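Local coordinates for type 3 secretion system translocon protein SctE (Shigella flexneri, PDB 3U0C) that forms, together with its partner translocator, a pore in the host membrane through which type III secretion effectors pass into the cytosol of target cells, at residues Q83-A86 and R87-K90; P148-K151 and K152-E156; K169-T172 and L173-K177; L185-K188 and S189-E193. All coordinates share one frame; numbering follows the deposited sequence.

Overall arrangement
This N-terminal domain starts with helix 50-65, followed by the long helix 71-141; a short connection then leads into helix 150-197, which runs back alongside it as a coiled coil. Contact 1 sits on helix 71-141. Contact 2 opens helix 150-197 at the turn of the hairpin, its centre about 79 Å from that of contact 1. Contacts 3 and 4 follow along the same helix, their centres about 24 Å apart, and contact 4 comes back to within about 10 Å of contact 1 at the nearest atoms. All four are local and in series: none closes a long loop, nests or crosses another. Side chains of contacts 2, 3 and 4 tie helix 150-197 to helix 71-141.

Contact 1: residues Q83-A86 and R87-K90; sequences QQQA and RQQK
Arg-87 lies side by side with Gln-83, one turn back on helix 71-141, and its chain can be followed atom by atom over that neighbour. CB starts close to the Gln-83 carbonyl oxygen, and CG stays beside it, 3.5 Å from Gln-83 O. From there the arginine runs extended to NE: CD passes the Gln-83 CG methylene, and NE comes to 3.7 Å from Gln-83 CG. At the tip the guanidinium lies over the side-chain amide, the two planes 16° apart, with Gln-83 CD above one face and offset toward the rim. This is an offset stack. Gln-83 has its CG anti to the backbone N (chi1 167°) and its chain extended, which carries the amide along the arginine. The amide is also held by its neighbour: Gln-83 NE2 donates to Gln-84 OE1 at 3.2 Å, almost straight. Round the helix, Gln-85 NE2 reaches Gln-88 OE1 at 2.9 Å in a bent, weak bond between steeply inclined amides. A water donates to both Ala-86 O and Gln-89 OE1, and Glu-93 takes the amide NH2 of Gln-89 as well as the ammonium of Lys-90. On this polar, largely exposed surface, the arginine meets Gln-83 through stacked flat groups, while one N-H of the Gln-83 amide is spent on Gln-84.

Contact 2: residues P148-K151 and K152-E156; sequences PEKK and KLSRE
The first turn of helix 150-197, where the chain leaves the hairpin connection of the coiled coil, is set by backbone bonds and by one serine. Ser-154 folds back over the turn: its OG stands anti to its own carbonyl carbon (chi1 -69°), beside the backbone N, and donates to Lys-150 O at 3.1 Å. The hydroxyl comes from above the carbonyl plane, 46° out of it and off the lone pairs; Ser-154 N uses the same oxygen at 3.0 Å. Two donors from one residue therefore grip Lys-150 O. The loop residue Glu-149 accepts from Leu-153 N through its O at 3.3 Å, while Lys-152 N makes a weak bond to that oxygen. Leu-153 is the buried member of the turn. Its CG and CD1 pack by Glu-149 O, and the side chain goes on to meet Ile-136 and Leu-140 of helix 71-141. On the outer side Arg-155 bends at chi3 and brings NH1 against the aliphatic chain of Lys-151, 3.3 Å from its CE, which lies at the guanidinium edge. Lys-151 O lies over one face of that group, toward its rim. Lys-151 NZ and Arg-155 NH1 are 4.3 Å apart, like charges whose mutual repulsion would probably be eased by solvent at this exposed surface, while the carbonyl oxygen over the guanidinium face may offset part of it.

Contact 3: residues K169-T172 and L173-K177; sequences KDRT and LIEQK
Arg-171 and Glu-175 form a salt bridge one turn apart, with Arg-171 NH1 modelled 2.5 Å from Glu-175 OE1; NH1 is crowded in the model, so its exact place is doubtful. As modelled, the carboxylate meets the guanidinium at its edge, the planes 72° apart. Glu-175 comes forward extended, CG anti to the backbone N (chi1 -179°), whereas the arginine turns at chi2 to bring its tip across. A second acid holds the guanidinium through NE: Arg-171 NE is bridged to Asp-123 of helix 71-141, the partner helix of this antiparallel coiled coil. Ile-174 lies on the same seam, packing on Gln-115, Leu-119 and Ala-122, and its CD1 also sits 3.7 Å from Asp-170 OD2. Beneath these side chains the backbone holds the spacing, with Glu-175 N bonded to Arg-171 O at 2.9 Å and Ile-174 N to Asp-170 O at 3.1 Å. Further back, Thr-172 OG1 stands between its backbone N and carbonyl carbon and donates to Lys-169 O at 3.1 Å, in the carbonyl plane and on a lone pair. Leu-173 N takes that same oxygen.

Contact 4: residues L185-K188 and S189-E193; sequences LTDK and SMQLE
Met-190 lays its terminal methyl over Thr-186, CE only 3.2 Å from Thr-186 CG2, a tight approach for two methyl groups. Both belong to helix 150-197, the returning arm of the coiled-coil hairpin, and lie one turn apart. The thioether chain bends at chi3, which swings CE back toward the threonine; Thr-186 OG1 points elsewhere and bonds to His-182 O. Thr-186 O is shared: Met-190 N takes it at 3.0 Å, and Ser-189 OG donates at 3.2 Å onto a lone pair of that oxygen, while Ser-189 N adds a weak bond. On another side of the helix Gln-191 runs extended beyond CG beside Lys-188, its NE2 3.8 Å from Lys-188 CD. The lysine chain in turn rests on Glu-104, Thr-105 and Leu-108 of helix 71-141, and Gln-191 OE1 receives a weak bond from Lys-97 there. Asp-187 has its CG anti to the backbone N (chi1 176°), and that brings the carboxylate up to the glutamine. Its OD2 also has a long salt bridge to Lys-188 NZ. Gln-191 NE2 gives its N-H to Asp-187 OD2 at 2.7 Å, practically straight at 179°, with that oxygen lying in the amide plane.

Contact 1: residues Q83-A86 and R87-K90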
# COMPACT_ATOMS: atom_id res chain seq x y z
N GLN A 83 13.29 26.40 -19.39
CA GLN A 83 12.78 26.15 -18.04
C GLN A 83 11.28 25.86 -18.07
O GLN A 83 10.83 24.89 -17.48
CB GLN A 83 13.07 27.33 -17.12
CG GLN A 83 12.31 27.31 -15.79
CD GLN A 83 12.68 28.48 -14.87
OE1 GLN A 83 13.61 28.38 -14.06
NE2 GLN A 83 11.96 29.59 -15.01
N GLN A 84 10.52 26.69 -18.77
CA GLN A 84 9.08 26.49 -18.87
C GLN A 84 8.76 25.10 -19.40
O GLN A 84 7.84 24.46 -18.91
CB GLN A 84 8.40 27.53 -19.76
CG GLN A 84 8.69 28.99 -19.39
CD GLN A 84 8.72 29.24 -17.89
OE1 GLN A 84 9.79 29.53 -17.31
NE2 GLN A 84 7.55 29.14 -17.25
N GLN A 85 9.53 24.64 -20.39
CA GLN A 85 9.27 23.33 -21.00
C GLN A 85 9.64 22.17 -20.05
O GLN A 85 8.93 21.14 -19.99
CB GLN A 85 9.94 23.20 -22.37
CG GLN A 85 9.17 23.94 -23.50
CD GLN A 85 7.66 23.55 -23.52
OE1 GLN A 85 7.30 22.40 -23.82
NE2 GLN A 85 6.79 24.52 -23.21
N ALA A 86 10.72 22.33 -19.30
CA ALA A 86 11.09 21.34 -18.30
C ALA A 86 10.06 21.31 -17.16
O ALA A 86 9.67 20.24 -16.70
CB ALA A 86 12.48 21.63 -17.77
N ARG A 87 9.62 22.48 -16.71
CA ARG A 87 8.62 22.57 -15.65
C ARG A 87 7.30 21.92 -16.08
O ARG A 87 6.61 21.32 -15.26
CB ARG A 87 8.40 24.01 -15.20
CG ARG A 87 9.47 24.52 -14.24
CD ARG A 87 9.19 25.97 -13.87
NE ARG A 87 10.12 26.50 -12.87
CZ ARG A 87 9.91 27.61 -12.18
NH1 ARG A 87 8.79 28.30 -12.36
NH2 ARG A 87 10.79 28.03 -11.29
N GLN A 88 6.97 22.03 -17.36
CA GLN A 88 5.77 21.42 -17.89
C GLN A 88 5.91 19.90 -17.96
O GLN A 88 4.95 19.19 -17.68
CB GLN A 88 5.39 22.01 -19.25
CG GLN A 88 5.02 23.51 -19.21
CD GLN A 88 4.45 24.03 -20.52
OE1 GLN A 88 4.62 23.39 -21.58
NE2 GLN A 88 3.77 25.18 -20.47
N GLN A 89 7.10 19.43 -18.32
CA GLN A 89 7.41 17.99 -18.28
C GLN A 89 7.23 17.41 -16.86
O GLN A 89 6.56 16.38 -16.68
CB GLN A 89 8.85 17.73 -18.74
CG GLN A 89 9.18 16.26 -19.03
CD GLN A 89 9.37 15.38 -17.78
OE1 GLN A 89 10.19 15.68 -16.90
NE2 GLN A 89 8.63 14.28 -17.71
N LYS A 90 7.86 18.05 -15.88
CA LYS A 90 7.78 17.62 -14.49
C LYS A 90 6.34 17.63 -14.03
O LYS A 90 5.86 16.63 -13.53
CB LYS A 90 8.63 18.48 -13.56
CG LYS A 90 10.13 18.23 -13.68
CD LYS A 90 10.48 16.75 -13.50
CE LYS A 90 10.24 16.27 -12.08
NZ LYS A 90 10.68 14.85 -11.90
O HOH W 1 11.74 18.19 -16.53

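Contact 2: residues P148-K151 and K152-E156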
# COMPACT_ATOMS: atom_id res chain seq x y z
N PRO A 148 -17.22 -46.59 28.47
CA PRO A 148 -17.60 -46.92 27.09
C PRO A 148 -17.40 -45.77 26.08
O PRO A 148 -17.24 -46.06 24.88
CB PRO A 148 -19.08 -47.32 27.20
CG PRO A 148 -19.53 -46.85 28.57
CD PRO A 148 -18.29 -46.92 29.43
N GLU A 149 -17.40 -44.52 26.54
CA GLU A 149 -17.33 -43.37 25.63
C GLU A 149 -15.96 -42.67 25.56
O GLU A 149 -15.77 -41.74 24.75
CB GLU A 149 -18.43 -42.34 25.94
CG GLU A 149 -18.36 -41.71 27.32
CD GLU A 149 -19.55 -40.80 27.59
OE1 GLU A 149 -20.22 -40.42 26.59
OE2 GLU A 149 -19.85 -40.48 28.77
N LYS A 150 -15.02 -43.09 26.40
CA LYS A 150 -13.70 -42.47 26.42
C LYS A 150 -13.06 -42.57 25.06
O LYS A 150 -12.53 -41.59 24.57
CB LYS A 150 -12.79 -43.13 27.46
CG LYS A 150 -11.74 -42.21 28.05
CD LYS A 150 -10.67 -43.00 28.80
CE LYS A 150 -9.73 -43.72 27.82
NZ LYS A 150 -8.89 -44.77 28.49
N LYS A 151 -13.12 -43.75 24.45
CA LYS A 151 -12.44 -43.98 23.16
C LYS A 151 -12.83 -42.94 22.11
O LYS A 151 -11.98 -42.41 21.37
CB LYS A 151 -12.71 -45.40 22.67
CG LYS A 151 -12.07 -45.75 21.32
CD LYS A 151 -12.08 -47.26 21.07
CE LYS A 151 -12.29 -47.59 19.59
NZ LYS A 151 -11.22 -48.47 19.03
N LYS A 152 -14.12 -42.61 22.06
CA LYS A 152 -14.65 -41.71 21.04
C LYS A 152 -14.26 -40.26 21.30
O LYS A 152 -13.76 -39.59 20.39
CB LYS A 152 -16.17 -41.86 20.97
CG LYS A 152 -16.83 -41.03 19.89
CD LYS A 152 -18.34 -41.28 19.86
CE LYS A 152 -19.04 -40.43 18.80
NZ LYS A 152 -20.52 -40.67 18.76
N LEU A 153 -14.47 -39.76 22.52
CA LEU A 153 -14.04 -38.41 22.89
C LEU A 153 -12.54 -38.20 22.61
O LEU A 153 -12.12 -37.13 22.16
CB LEU A 153 -14.33 -38.12 24.36
CG LEU A 153 -15.78 -38.02 24.84
CD1 LEU A 153 -15.89 -38.31 26.33
CD2 LEU A 153 -16.37 -36.66 24.52
N SER A 154 -11.73 -39.22 22.90
CA SER A 154 -10.30 -39.13 22.66
C SER A 154 -10.02 -38.88 21.19
O SER A 154 -9.12 -38.12 20.84
CB SER A 154 -9.58 -40.39 23.14
OG SER A 154 -9.62 -40.49 24.55
N ARG A 155 -10.80 -39.53 20.32
CA ARG A 155 -10.70 -39.36 18.88
C ARG A 155 -11.20 -37.99 18.42
O ARG A 155 -10.76 -37.49 17.38
CB ARG A 155 -11.47 -40.46 18.14
CG ARG A 155 -10.79 -41.82 18.12
CD ARG A 155 -11.60 -42.82 17.30
NE ARG A 155 -13.04 -42.66 17.49
CZ ARG A 155 -13.84 -43.57 18.04
NH1 ARG A 155 -13.34 -44.72 18.46
NH2 ARG A 155 -15.15 -43.34 18.18
N GLU A 156 -12.12 -37.40 19.17
CA GLU A 156 -12.63 -36.08 18.83
C GLU A 156 -11.63 -35.01 19.24
O GLU A 156 -11.54 -33.94 18.64
CB GLU A 156 -13.94 -35.79 19.55
CG GLU A 156 -15.06 -36.77 19.30
CD GLU A 156 -16.31 -36.36 20.08
OE1 GLU A 156 -16.27 -35.30 20.75
OE2 GLU A 156 -17.32 -37.10 20.03

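Contact 3: residues K169-T172 and L173-K177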
# COMPACT_ATOMS: atom_id res chain seq x y z
N LYS A 169 -1.65 -22.08 12.09
CA LYS A 169 -0.87 -21.90 10.88
C LYS A 169 -1.52 -20.84 10.01
O LYS A 169 -0.89 -19.85 9.62
CB LYS A 169 -0.80 -23.21 10.11
CG LYS A 169 0.15 -23.19 8.93
CD LYS A 169 0.50 -24.62 8.48
CE LYS A 169 -0.03 -24.92 7.09
NZ LYS A 169 0.06 -26.39 6.77
N ASP A 170 -2.79 -21.07 9.70
CA ASP A 170 -3.47 -20.22 8.75
C ASP A 170 -3.54 -18.79 9.26
O ASP A 170 -3.43 -17.84 8.48
CB ASP A 170 -4.86 -20.76 8.43
CG ASP A 170 -5.55 -19.98 7.31
OD1 ASP A 170 -5.10 -20.08 6.14
OD2 ASP A 170 -6.54 -19.28 7.60
N ARG A 171 -3.66 -18.66 10.58
CA ARG A 171 -3.66 -17.35 11.23
C ARG A 171 -2.35 -16.61 10.99
O ARG A 171 -2.36 -15.43 10.61
CB ARG A 171 -3.91 -17.51 12.73
CG ARG A 171 -4.22 -16.20 13.44
CD ARG A 171 -3.07 -15.78 14.35
NE ARG A 171 -3.41 -14.60 15.15
CZ ARG A 171 -2.65 -13.51 15.22
NH1 ARG A 171 -1.52 -13.44 14.54
NH2 ARG A 171 -3.04 -12.49 15.97
N THR A 172 -1.22 -17.27 11.22
CA THR A 172 0.06 -16.61 11.03
C THR A 172 0.23 -16.16 9.58
O THR A 172 0.80 -15.10 9.34
CB THR A 172 1.27 -17.49 11.44
OG1 THR A 172 1.66 -18.33 10.35
CG2 THR A 172 0.97 -18.32 12.67
N LEU A 173 -0.26 -16.95 8.63
CA LEU A 173 -0.22 -16.58 7.22
C LEU A 173 -0.93 -15.25 6.99
O LEU A 173 -0.37 -14.32 6.38
CB LEU A 173 -0.85 -17.66 6.34
CG LEU A 173 0.12 -18.73 5.81
CD1 LEU A 173 -0.62 -19.94 5.22
CD2 LEU A 173 1.06 -18.10 4.79
N ILE A 174 -2.16 -15.15 7.49
CA ILE A 174 -2.94 -13.92 7.36
C ILE A 174 -2.21 -12.75 8.00
O ILE A 174 -2.07 -11.69 7.39
CB ILE A 174 -4.33 -14.07 8.00
CG1 ILE A 174 -5.13 -15.17 7.31
CG2 ILE A 174 -5.08 -12.75 7.95
CD1 ILE A 174 -6.32 -15.66 8.10
N GLU A 175 -1.75 -12.94 9.23
CA GLU A 175 -1.02 -11.91 9.95
C GLU A 175 0.17 -11.42 9.12
O GLU A 175 0.48 -10.23 9.10
CB GLU A 175 -0.55 -12.42 11.31
CG GLU A 175 0.21 -11.40 12.13
CD GLU A 175 0.31 -11.79 13.59
OE1 GLU A 175 0.86 -12.87 13.89
OE2 GLU A 175 -0.16 -11.01 14.45
N GLN A 176 0.84 -12.36 8.46
CA GLN A 176 1.98 -12.03 7.62
C GLN A 176 1.56 -11.12 6.47
O GLN A 176 2.22 -10.12 6.18
CB GLN A 176 2.63 -13.31 7.08
CG GLN A 176 3.73 -13.87 7.96
CD GLN A 176 4.32 -12.83 8.90
OE1 GLN A 176 4.99 -11.90 8.46
NE2 GLN A 176 4.05 -12.98 10.19
N LYS A 177 0.47 -11.48 5.81
CA LYS A 177 -0.06 -10.69 4.70
C LYS A 177 -0.42 -9.28 5.16
O LYS A 177 -0.07 -8.30 4.51
CB LYS A 177 -1.28 -11.33 4.06
CG LYS A 177 -0.96 -12.53 3.21
CD LYS A 177 -2.21 -13.02 2.51
CE LYS A 177 -1.98 -14.38 1.86
NZ LYS A 177 -3.09 -14.73 0.92

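Contact 4: residues L185-K188 and S189-E193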
# COMPACT_ATOMS: atom_id res chain seq x y z
N LEU A 185 2.36 -0.24 1.94
CA LEU A 185 1.85 1.11 2.13
C LEU A 185 3.00 2.04 2.48
O LEU A 185 3.09 3.15 1.95
CB LEU A 185 0.75 1.19 3.19
CG LEU A 185 -0.63 0.76 2.69
CD1 LEU A 185 -1.54 0.30 3.83
CD2 LEU A 185 -1.29 1.85 1.87
N THR A 186 3.87 1.58 3.37
CA THR A 186 5.08 2.31 3.68
C THR A 186 5.92 2.56 2.42
O THR A 186 6.43 3.66 2.24
CB THR A 186 5.91 1.62 4.79
OG1 THR A 186 5.11 1.51 5.96
CG2 THR A 186 7.13 2.46 5.13
N ASP A 187 6.04 1.56 1.55
CA ASP A 187 6.74 1.80 0.29
C ASP A 187 6.10 2.94 -0.50
O ASP A 187 6.80 3.67 -1.20
CB ASP A 187 6.80 0.58 -0.62
CG ASP A 187 7.45 0.90 -1.97
OD1 ASP A 187 8.69 1.00 -2.01
OD2 ASP A 187 6.72 1.10 -2.98
N LYS A 188 4.78 3.06 -0.42
CA LYS A 188 4.10 4.10 -1.16
C LYS A 188 4.45 5.47 -0.60
O LYS A 188 4.53 6.45 -1.34
CB LYS A 188 2.59 3.88 -1.22
CG LYS A 188 2.20 2.61 -1.97
CD LYS A 188 2.94 2.50 -3.30
CE LYS A 188 2.67 1.19 -4.01
NZ LYS A 188 3.19 0.02 -3.22
N SER A 189 4.69 5.54 0.70
CA SER A 189 5.06 6.81 1.30
C SER A 189 6.52 7.15 0.95
O SER A 189 6.87 8.32 0.82
CB SER A 189 4.79 6.83 2.81
OG SER A 189 5.94 6.51 3.55
N MET A 190 7.35 6.14 0.78
CA MET A 190 8.72 6.36 0.33
C MET A 190 8.76 6.82 -1.12
O MET A 190 9.47 7.76 -1.46
CB MET A 190 9.58 5.10 0.47
CG MET A 190 9.89 4.74 1.90
SD MET A 190 10.58 3.08 2.05
CE MET A 190 9.23 2.17 2.80
N GLN A 191 8.00 6.14 -1.98
CA GLN A 191 7.92 6.53 -3.38
C GLN A 191 7.46 7.97 -3.51
O GLN A 191 7.94 8.70 -4.39
CB GLN A 191 6.96 5.64 -4.16
CG GLN A 191 7.41 4.19 -4.40
CD GLN A 191 6.62 3.55 -5.52
OE1 GLN A 191 6.41 4.16 -6.56
NE2 GLN A 191 6.18 2.32 -5.32
N LEU A 192 6.52 8.37 -2.66
CA LEU A 192 5.98 9.72 -2.70
C LEU A 192 7.05 10.76 -2.37
O LEU A 192 7.19 11.75 -3.07
CB LEU A 192 4.79 9.89 -1.76
CG LEU A 192 4.19 11.31 -1.73
CD1 LEU A 192 3.85 11.81 -3.13
CD2 LEU A 192 2.97 11.36 -0.84
N GLU A 193 7.79 10.52 -1.29
CA GLU A 193 8.93 11.37 -0.93
C GLU A 193 9.96 11.47 -2.07
O GLU A 193 10.47 12.53 -2.35
CB GLU A 193 9.60 10.85 0.34
CG GLU A 193 10.62 11.80 0.95
CD GLU A 193 10.97 11.45 2.39
OE1 GLU A 193 10.88 10.25 2.75
OE2 GLU A 193 11.32 12.37 3.16